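Local coordinates for protein putative branched-chain amino acid ABC transporter (Chromobacterium violaceum, PDB 4PYR) that binds glutathione and is probably an LppC-type lipoprotein that regulates an enzyme, built on a periplasmic-binding-protein fold, at residues G108-L113 with Q136-A141; L116-S121 with D144-A149; Q204-G209 with F219-W224. One frame throughout, in Å; residues are numbered along the deposited sequence.

Interaction 1: G108-L113 with Q136-A141; sequences GEARQL and QRLGKA. With GSH (glutathione), chain B.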
loop_
_atom_site.group_PDB
_atom_site.type_symbol
_atom_site.label_atom_id
_atom_site.label_comp_id
_atom_site.label_asym_id
_atom_site.label_seq_id
_atom_site.Cartn_x
_atom_site.Cartn_y
_atom_site.Cartn_z
ATOM N N GLY A 108 -4.590 5.780 -1.728
ATOM C CA GLY A 108 -5.591 4.792 -1.389
ATOM C C GLY A 108 -5.922 4.762 0.089
ATOM O O GLY A 108 -7.063 4.648 0.474
ATOM N N GLU A 109 -4.925 4.948 0.923
ATOM C CA GLU A 109 -5.189 4.929 2.342
ATOM C C GLU A 109 -5.898 6.222 2.778
ATOM O O GLU A 109 -6.830 6.198 3.593
ATOM C CB GLU A 109 -3.881 4.732 3.101
ATOM C CG GLU A 109 -3.216 3.401 2.805
ATOM C CD GLU A 109 -2.067 3.072 3.728
ATOM O OE1 GLU A 109 -1.907 3.823 4.707
ATOM O OE2 GLU A 109 -1.403 2.039 3.487
ATOM N N ALA A 110 -5.524 7.350 2.160
ATOM C CA ALA A 110 -6.180 8.618 2.495
ATOM C C ALA A 110 -7.645 8.563 2.145
ATOM O O ALA A 110 -8.473 9.037 2.912
ATOM C CB ALA A 110 -5.509 9.771 1.778
ATOM N N ARG A 111 -7.960 7.992 0.965
ATOM C CA ARG A 111 -9.345 7.921 0.554
ATOM C C ARG A 111 -10.146 7.066 1.537
ATOM O O ARG A 111 -11.249 7.420 1.964
ATOM C CB ARG A 111 -9.415 7.328 -0.843
ATOM C CG ARG A 111 -9.008 8.293 -1.923
ATOM C CD ARG A 111 -9.457 7.722 -3.268
ATOM N NE ARG A 111 -8.436 6.814 -3.767
ATOM C CZ ARG A 111 -7.312 7.224 -4.359
ATOM N NH1 ARG A 111 -7.071 8.524 -4.563
ATOM N NH2 ARG A 111 -6.432 6.329 -4.767
ATOM N N GLN A 112 -9.615 5.902 1.879
ATOM C CA GLN A 112 -10.255 5.093 2.856
ATOM C C GLN A 112 -10.451 5.736 4.198
ATOM O O GLN A 112 -11.515 5.584 4.789
ATOM C CB GLN A 112 -9.488 3.832 3.019
ATOM C CG GLN A 112 -9.729 2.925 1.824
ATOM C CD GLN A 112 -8.977 1.664 2.057
ATOM O OE1 GLN A 112 -9.275 0.933 3.026
ATOM N NE2 GLN A 112 -7.928 1.434 1.246
ATOM N N LEU A 113 -9.448 6.481 4.654
ATOM C CA LEU A 113 -9.596 7.133 5.928
ATOM C C LEU A 113 -10.790 8.106 5.938
ATOM O O LEU A 113 -11.531 8.173 6.907
ATOM C CB LEU A 113 -8.320 7.874 6.295
ATOM C CG LEU A 113 -8.272 8.323 7.745
ATOM C CD1 LEU A 113 -8.159 7.121 8.663
ATOM C CD2 LEU A 113 -7.104 9.288 7.882
ATOM N N GLN A 136 1.429 15.897 1.940
ATOM C CA GLN A 136 0.615 16.770 1.064
ATOM C C GLN A 136 -0.176 15.947 0.089
ATOM O O GLN A 136 -1.293 16.287 -0.153
ATOM C CB GLN A 136 1.486 17.782 0.326
ATOM C CG GLN A 136 2.220 18.722 1.249
ATOM C CD GLN A 136 1.498 19.997 1.517
ATOM O OE1 GLN A 136 0.263 20.005 1.700
ATOM N NE2 GLN A 136 2.269 21.112 1.599
ATOM N N ARG A 137 0.372 14.822 -0.354
ATOM C CA ARG A 137 -0.376 13.885 -1.226
ATOM C C ARG A 137 -1.544 13.270 -0.492
ATOM O O ARG A 137 -2.642 13.148 -1.033
ATOM C CB ARG A 137 0.532 12.782 -1.718
ATOM C CG ARG A 137 1.421 13.232 -2.867
ATOM C CD ARG A 137 2.427 12.163 -3.328
ATOM N NE ARG A 137 1.752 10.928 -3.697
ATOM C CZ ARG A 137 2.353 9.787 -4.037
ATOM N NH1 ARG A 137 3.683 9.682 -4.055
ATOM N NH2 ARG A 137 1.606 8.739 -4.350
ATOM N N LEU A 138 -1.312 12.878 0.776
ATOM C CA LEU A 138 -2.373 12.308 1.585
ATOM C C LEU A 138 -3.490 13.292 1.823
ATOM O O LEU A 138 -4.672 12.969 1.804
ATOM C CB LEU A 138 -1.819 11.864 2.971
ATOM C CG LEU A 138 -1.000 10.614 2.920
ATOM C CD1 LEU A 138 -0.372 10.359 4.267
ATOM C CD2 LEU A 138 -1.818 9.406 2.552
ATOM N N GLY A 139 -3.111 14.524 2.124
ATOM C CA GLY A 139 -4.106 15.485 2.457
ATOM C C GLY A 139 -5.015 15.789 1.270
ATOM O O GLY A 139 -6.206 15.857 1.468
ATOM N N LYS A 140 -4.423 15.966 0.086
ATOM C CA LYS A 140 -5.242 16.196 -1.142
ATOM C C LYS A 140 -6.203 15.033 -1.379
ATOM O O LYS A 140 -7.411 15.247 -1.634
ATOM C CB LYS A 140 -4.302 16.427 -2.345
ATOM C CG LYS A 140 -4.971 16.430 -3.722
ATOM C CD LYS A 140 -5.930 17.584 -3.871
ATOM C CE LYS A 140 -6.229 17.783 -5.353
ATOM N NZ LYS A 140 -7.516 18.459 -5.724
ATOM N N ALA A 141 -5.677 13.806 -1.300
ATOM C CA ALA A 141 -6.495 12.642 -1.538
ATOM C C ALA A 141 -7.615 12.515 -0.518
ATOM O O ALA A 141 -8.732 12.169 -0.856
ATOM C CB ALA A 141 -5.626 11.404 -1.596
HETATM N N1 GSH B . 1.870 8.501 -8.822
HETATM C CA1 GSH B . 2.583 9.029 -7.679
HETATM C C1 GSH B . 2.453 10.535 -7.573
HETATM O O11 GSH B . 1.317 11.080 -7.536
HETATM O O12 GSH B . 3.503 11.215 -7.478
HETATM C CB1 GSH B . 4.064 8.635 -7.743
HETATM C CG1 GSH B . 4.297 7.128 -7.842
HETATM C CD1 GSH B . 3.816 6.430 -6.607
HETATM O OE1 GSH B . 3.185 7.063 -5.772
HETATM N N2 GSH B . 4.150 5.123 -6.529
HETATM C CA2 GSH B . 3.809 4.213 -5.427
HETATM C C2 GSH B . 5.045 3.903 -4.636
HETATM O O2 GSH B . 5.794 4.886 -4.654
HETATM C CB2 GSH B . 3.165 2.959 -5.986
HETATM S SG2 GSH B . 2.413 3.309 -7.568
HETATM N N3 GSH B . 5.347 2.721 -3.980
HETATM C CA3 GSH B . 4.536 1.500 -3.693
HETATM C C3 GSH B . 5.202 0.146 -3.955
HETATM O O31 GSH B . 4.898 -0.871 -3.252
HETATM O O32 GSH B . 6.047 0.068 -4.869
HETATM O O HOH W 1 -8.905 11.092 -3.493
#
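A110 packs its methyl group into helix 133-150. A110 CB sits 3.3 Å from L138 O and 3.8 Å from A141 CB. For L138, chi1 (-74°) sets CG beside the backbone N, and from there CD2 reaches A110 CB. This side is tight and buried. Small residues let the helix axes come within 8.1 Å, crossing at -41°. The two segments belong to neighbouring helices, 106-119 and 133-150, joined in sequence through strand 125-129 in the alpha/beta layer of a periplasmic-binding-protein-like fold.

The other side is looser. R111 runs past A141 without a direct hydrogen bond. One water joins them: it donates to A141 O at 2.9 Å and weakly accepts from R111 NH1 at the edge of the guanidinium, in its plane.

R137 reaches past the start of helix 106-119, by V106 and E107, to glutathione. R137 NH2 donates to glutathione OE1, the gamma-glutamyl carbonyl oxygen, at 2.7 Å, while NH1 adds a weak second bond to that oxygen. Glutathione C1, of the carboxylate on the gamma-glutamyl residue, lies 3.6 Å above the R137 guanidinium plane, over its centre. E107 forms a salt bridge with R137 NH2 and probably helps to position it.

Interaction 2: L116-S121 with D144-A149; sequences LMRDDS and DEWRAA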
loop_
_atom_site.group_PDB
_atom_site.type_symbol
_atom_site.label_atom_id
_atom_site.label_comp_id
_atom_site.label_asym_id
_atom_site.label_seq_id
_atom_site.Cartn_x
_atom_site.Cartn_y
_atom_site.Cartn_z
ATOM N N LEU A 116 -13.781 5.922 6.323
ATOM C CA LEU A 116 -13.863 5.423 7.713
ATOM C C LEU A 116 -14.467 6.477 8.615
ATOM O O LEU A 116 -15.334 6.206 9.469
ATOM C CB LEU A 116 -12.486 5.016 8.289
ATOM C CG LEU A 116 -12.413 4.674 9.799
ATOM C CD1 LEU A 116 -13.262 3.470 10.157
ATOM C CD2 LEU A 116 -10.967 4.442 10.201
HETATM N N MSE A 117 -13.988 7.701 8.437
HETATM C CA MSE A 117 -14.477 8.749 9.283
HETATM C C MSE A 117 -15.907 9.095 9.051
HETATM O O MSE A 117 -16.640 9.426 9.994
HETATM C CB MSE A 117 -13.537 9.905 9.115
HETATM C CG MSE A 117 -12.228 9.701 9.891
HETATM SE SE MSE A 117 -10.887 11.079 9.560
HETATM C CE MSE A 117 -11.551 12.309 10.954
ATOM N N ARG A 118 -16.355 9.028 7.796
ATOM C CA ARG A 118 -17.768 9.141 7.509
ATOM C C ARG A 118 -18.588 8.050 8.179
ATOM O O ARG A 118 -19.605 8.316 8.811
ATOM C CB ARG A 118 -17.974 9.092 6.001
ATOM C CG ARG A 118 -17.591 10.379 5.334
ATOM C CD ARG A 118 -18.544 11.466 5.775
ATOM N NE ARG A 118 -19.784 11.484 5.003
ATOM C CZ ARG A 118 -20.630 12.510 5.026
ATOM N NH1 ARG A 118 -20.320 13.568 5.770
ATOM N NH2 ARG A 118 -21.734 12.493 4.310
ATOM N N ASP A 119 -18.126 6.817 8.061
ATOM C CA ASP A 119 -18.795 5.720 8.741
ATOM C C ASP A 119 -18.942 5.943 10.241
ATOM O O ASP A 119 -19.977 5.616 10.834
ATOM C CB ASP A 119 -18.065 4.413 8.550
ATOM C CG ASP A 119 -18.971 3.253 8.843
ATOM O OD1 ASP A 119 -20.116 3.246 8.309
ATOM O OD2 ASP A 119 -18.564 2.398 9.648
ATOM N N ASP A 120 -17.890 6.520 10.829
ATOM C CA ASP A 120 -17.854 6.845 12.266
ATOM C C ASP A 120 -18.615 8.150 12.623
ATOM O O ASP A 120 -18.451 8.667 13.725
ATOM C CB ASP A 120 -16.394 7.011 12.754
ATOM C CG ASP A 120 -15.616 5.703 12.899
ATOM O OD1 ASP A 120 -16.219 4.623 12.763
ATOM O OD2 ASP A 120 -14.363 5.775 13.208
ATOM N N SER A 121 -19.406 8.695 11.693
ATOM C CA SER A 121 -20.257 9.872 11.921
ATOM C C SER A 121 -19.518 11.116 12.372
ATOM O O SER A 121 -20.042 11.905 13.173
ATOM C CB SER A 121 -21.399 9.584 12.918
ATOM O OG SER A 121 -22.258 8.578 12.444
ATOM N N ASP A 144 -10.198 15.363 -1.252
ATOM C CA ASP A 144 -11.013 15.089 -2.466
ATOM C C ASP A 144 -12.101 14.061 -2.172
ATOM O O ASP A 144 -13.263 14.183 -2.669
ATOM C CB ASP A 144 -10.128 14.606 -3.604
ATOM C CG ASP A 144 -9.352 15.740 -4.282
ATOM O OD1 ASP A 144 -9.613 16.934 -4.002
ATOM O OD2 ASP A 144 -8.441 15.459 -5.079
ATOM N N GLU A 145 -11.721 12.993 -1.470
ATOM C CA GLU A 145 -12.667 11.958 -1.117
ATOM C C GLU A 145 -13.771 12.470 -0.192
ATOM O O GLU A 145 -14.937 12.173 -0.378
ATOM C CB GLU A 145 -11.950 10.763 -0.496
ATOM C CG GLU A 145 -12.868 9.556 -0.299
ATOM C CD GLU A 145 -13.309 8.882 -1.602
ATOM O OE1 GLU A 145 -12.657 8.950 -2.679
ATOM O OE2 GLU A 145 -14.323 8.179 -1.511
ATOM N N TRP A 146 -13.398 13.256 0.818
ATOM C CA TRP A 146 -14.376 13.831 1.739
ATOM C C TRP A 146 -15.402 14.669 0.965
ATOM O O TRP A 146 -16.605 14.555 1.174
ATOM C CB TRP A 146 -13.648 14.758 2.820
ATOM C CG TRP A 146 -14.612 15.149 3.878
ATOM C CD1 TRP A 146 -15.387 16.267 3.926
ATOM C CD2 TRP A 146 -14.967 14.364 5.007
ATOM N NE1 TRP A 146 -16.218 16.220 5.016
ATOM C CE2 TRP A 146 -15.960 15.068 5.711
ATOM C CE3 TRP A 146 -14.521 13.125 5.503
ATOM C CZ2 TRP A 146 -16.565 14.558 6.865
ATOM C CZ3 TRP A 146 -15.095 12.641 6.622
ATOM C CH2 TRP A 146 -16.119 13.353 7.299
ATOM N N ARG A 147 -14.901 15.539 0.103
ATOM C CA ARG A 147 -15.801 16.384 -0.711
ATOM C C ARG A 147 -16.773 15.535 -1.569
ATOM O O ARG A 147 -17.971 15.849 -1.643
ATOM C CB ARG A 147 -15.014 17.391 -1.592
ATOM C CG ARG A 147 -15.891 18.479 -2.236
ATOM C CD ARG A 147 -15.185 19.112 -3.421
ATOM N NE ARG A 147 -14.012 19.915 -2.990
ATOM C CZ ARG A 147 -14.039 21.233 -2.720
ATOM N NH1 ARG A 147 -15.174 21.904 -2.821
ATOM N NH2 ARG A 147 -12.953 21.877 -2.345
ATOM N N ALA A 148 -16.243 14.473 -2.183
ATOM C CA ALA A 148 -17.036 13.582 -3.023
ATOM C C ALA A 148 -18.190 12.968 -2.222
ATOM O O ALA A 148 -19.303 12.893 -2.685
ATOM C CB ALA A 148 -16.156 12.474 -3.643
ATOM N N ALA A 149 -17.866 12.506 -1.018
ATOM C CA ALA A 149 -18.829 11.833 -0.151
ATOM C C ALA A 149 -19.816 12.824 0.500
ATOM O O ALA A 149 -20.983 12.567 0.563
ATOM C CB ALA A 149 -18.103 11.006 0.900
#
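The carbonyl O of R118 accepts the backbone N of S121 at 2.9 Å, while the side chain of R118 lies across W146. It is one of two bonds of the Schellman motif that ends helix 106-119; the other goes to M117 O. No hydrogen bond crosses to 144-149; the contact there is packing.

R118 bends at chi2 (-66°) and chi3 (-83°), which carries its methylene groups over one face of the indole. R118 CD lies 3.4 Å from W146 CH2 and 3.9 Å from the centroid of its six-membered ring, a CH-pi contact. The guanidinium stands nearly upright on the ring, the planes 84° apart. Its cation-pi attraction is long and at most weak. The carbonyl carbon of A149 lies over one face of the R118 guanidinium. R118 has a second conformer as well.

At the ring edge the contact is apolar. CB of selenomethionine M117 meets CZ3 of W146 at 4.0 Å, near the ring plane. This end is buried: P125 touches both M117 and W146. The R118 side is exposed. Two helices packed side by side on strand 125-129, with an aromatic wedged between them, fit the alpha/beta layering of a periplasmic-binding-protein-type lobe.

Interaction 3: Q204-G209 with F219-W224; sequences QLNVGG and FIDMPW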
loop_
_atom_site.group_PDB
_atom_site.type_symbol
_atom_site.label_atom_id
_atom_site.label_comp_id
_atom_site.label_asym_id
_atom_site.label_seq_id
_atom_site.Cartn_x
_atom_site.Cartn_y
_atom_site.Cartn_z
ATOM N N GLN A 204 0.931 5.821 7.698
ATOM C CA GLN A 204 1.988 6.808 7.908
ATOM C C GLN A 204 2.390 6.867 9.390
ATOM O O GLN A 204 3.580 7.014 9.705
ATOM C CB GLN A 204 1.504 8.192 7.400
ATOM C CG GLN A 204 2.478 9.358 7.573
ATOM C CD GLN A 204 1.822 10.672 7.203
ATOM O OE1 GLN A 204 0.633 10.909 7.510
ATOM N NE2 GLN A 204 2.586 11.546 6.556
ATOM N N LEU A 205 1.412 6.730 10.285
ATOM C CA LEU A 205 1.680 6.854 11.742
ATOM C C LEU A 205 2.187 5.621 12.424
ATOM O O LEU A 205 2.692 5.697 13.554
ATOM C CB LEU A 205 0.413 7.326 12.450
ATOM C CG LEU A 205 -0.122 8.641 11.891
ATOM C CD1 LEU A 205 -1.327 9.036 12.693
ATOM C CD2 LEU A 205 0.926 9.745 11.905
ATOM N N ASN A 206 2.050 4.471 11.765
ATOM C CA ASN A 206 2.443 3.200 12.342
ATOM C C ASN A 206 3.823 2.840 11.826
ATOM O O ASN A 206 4.028 2.222 10.784
ATOM C CB ASN A 206 1.384 2.122 12.006
ATOM C CG ASN A 206 1.649 0.802 12.710
ATOM O OD1 ASN A 206 2.389 0.751 13.708
ATOM N ND2 ASN A 206 1.035 -0.287 12.220
ATOM N N VAL A 207 4.815 3.287 12.572
ATOM C CA VAL A 207 6.183 3.161 12.136
ATOM C C VAL A 207 6.903 2.021 12.826
ATOM O O VAL A 207 7.912 1.511 12.297
ATOM C CB VAL A 207 6.949 4.493 12.324
ATOM C CG1 VAL A 207 7.191 4.779 13.797
ATOM C CG2 VAL A 207 8.273 4.426 11.570
ATOM N N GLY A 208 6.371 1.597 13.973
ATOM C CA GLY A 208 6.946 0.554 14.765
ATOM C C GLY A 208 7.578 1.101 16.021
ATOM O O GLY A 208 7.645 2.309 16.197
ATOM N N GLY A 209 8.036 0.204 16.874
ATOM C CA GLY A 209 8.651 0.589 18.159
ATOM C C GLY A 209 7.696 1.273 19.140
ATOM O O GLY A 209 6.476 1.272 18.964
ATOM N N PHE A 219 -6.267 4.311 13.298
ATOM C CA PHE A 219 -5.584 4.324 12.011
ATOM C C PHE A 219 -5.961 3.080 11.208
ATOM O O PHE A 219 -6.622 2.187 11.704
ATOM C CB PHE A 219 -4.073 4.428 12.245
ATOM C CG PHE A 219 -3.441 3.174 12.782
ATOM C CD1 PHE A 219 -3.624 2.794 14.092
ATOM C CD2 PHE A 219 -2.649 2.371 11.965
ATOM C CE1 PHE A 219 -3.069 1.628 14.578
ATOM C CE2 PHE A 219 -2.038 1.230 12.466
ATOM C CZ PHE A 219 -2.272 0.839 13.758
ATOM N N ILE A 220 -5.607 3.112 9.927
ATOM C CA ILE A 220 -5.804 1.965 9.051
ATOM C C ILE A 220 -4.461 1.452 8.609
ATOM O O ILE A 220 -3.511 2.215 8.406
ATOM C CB ILE A 220 -6.727 2.300 7.836
ATOM C CG1 ILE A 220 -6.205 3.489 7.046
ATOM C CG2 ILE A 220 -8.147 2.612 8.328
ATOM C CD1 ILE A 220 -6.997 3.741 5.777
ATOM N N ASP A 221 -4.363 0.134 8.501
ATOM C CA ASP A 221 -3.150 -0.507 8.055
ATOM C C ASP A 221 -3.483 -1.943 7.645
ATOM O O ASP A 221 -4.623 -2.368 7.744
ATOM C CB ASP A 221 -2.077 -0.495 9.183
ATOM C CG ASP A 221 -0.641 -0.496 8.667
ATOM O OD1 ASP A 221 -0.375 -0.801 7.507
ATOM O OD2 ASP A 221 0.275 -0.157 9.475
HETATM N N MSE A 222 -2.481 -2.668 7.217
HETATM C CA MSE A 222 -2.614 -4.031 6.792
HETATM C C MSE A 222 -3.139 -4.992 7.824
HETATM O O MSE A 222 -2.748 -4.938 8.980
HETATM C CB MSE A 222 -1.250 -4.578 6.436
HETATM C CG MSE A 222 -0.606 -3.802 5.313
HETATM SE SE MSE A 222 0.980 -4.832 4.808
HETATM C CE MSE A 222 1.289 -3.712 3.199
ATOM N N PRO A 223 -3.997 -5.940 7.414
ATOM C CA PRO A 223 -4.318 -7.112 8.266
ATOM C C PRO A 223 -3.075 -7.781 8.831
ATOM O O PRO A 223 -3.093 -8.265 9.993
ATOM C CB PRO A 223 -5.048 -8.057 7.294
ATOM C CG PRO A 223 -5.678 -7.116 6.352
ATOM C CD PRO A 223 -4.680 -6.008 6.109
ATOM N N TRP A 224 -1.993 -7.761 8.056
ATOM C CA TRP A 224 -0.746 -8.365 8.481
ATOM C C TRP A 224 -0.310 -7.878 9.889
ATOM O O TRP A 224 0.261 -8.669 10.676
ATOM C CB TRP A 224 0.340 -8.063 7.451
ATOM C CG TRP A 224 1.638 -8.752 7.731
ATOM C CD1 TRP A 224 2.826 -8.169 8.082
ATOM C CD2 TRP A 224 1.893 -10.152 7.622
ATOM N NE1 TRP A 224 3.800 -9.134 8.217
ATOM C CE2 TRP A 224 3.253 -10.357 7.930
ATOM C CE3 TRP A 224 1.103 -11.252 7.322
ATOM C CZ2 TRP A 224 3.820 -11.619 7.963
ATOM C CZ3 TRP A 224 1.683 -12.500 7.338
ATOM C CH2 TRP A 224 3.009 -12.667 7.642
#
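The N206 amide meets the F219 ring and the D221 carboxylate, obliquely to the ring and nearly at a right angle to the carboxylate. N206 ND2 comes 3.4 Å from F219 CE2. N206 CB lies 3.6 Å from F219 CE2. The amide and carboxylate planes stand 86° apart.

The contact lies at the C-terminal ends of adjacent parallel strands 199-201 and 218-220, in the alpha/beta lobe of a periplasmic-binding-protein-like fold. Both strands belong to the mixed sheet of that lobe. N206 is in the loop that follows the first strand. F219 and D221 are at the end of the second and just beyond it.

N206 holds its CG anti to the backbone N (chi1 -173°), and this sends the amide across to D221. N206 ND2 donates to D221 OD2 at 2.9 Å, with an N-H...O angle of 149°. The donor arrives on the anti side of the carboxylate, a little out of its plane.

The bond is buried, and R249 of helix 245-265 reinforces it: R249 NH2 forms a salt bridge with D221 OD2 and also donates to the backbone O of N206. The carboxylate is therefore paired with a positive charge, which probably favours its ionised form. OD1 of N206 has a weak bond of its own, from R245 NE.

Selenomethionine M222 is the N-cap residue of helix 223-226. The second carboxylate oxygen, D221 OD1, turns along its own chain and accepts the backbone N of M222 at 2.8 Å.

How the interactions relate
Interactions 1 and 2 are two zones of one helix pair, 106-119 with 133-150, with centres 11 Å apart. Their segments alternate along the chain. They meet where R111 packs on E145. Interaction 1 is the end that reaches glutathione; interaction 2 lies farther from it. Interaction 3 comes later in the chain, about 15 Å from interaction 1 and 20 Å from interaction 2, centre to centre. It lies where loop 204-209 meets the end of strand 218-220, in the mixed sheet that also contains strand 125-129, the link between the two helices. I220 packs on E109 and Q112 and also touches L116. L138 touches Q204. The helix layer is thus seated directly on the strand and loop of interaction 3.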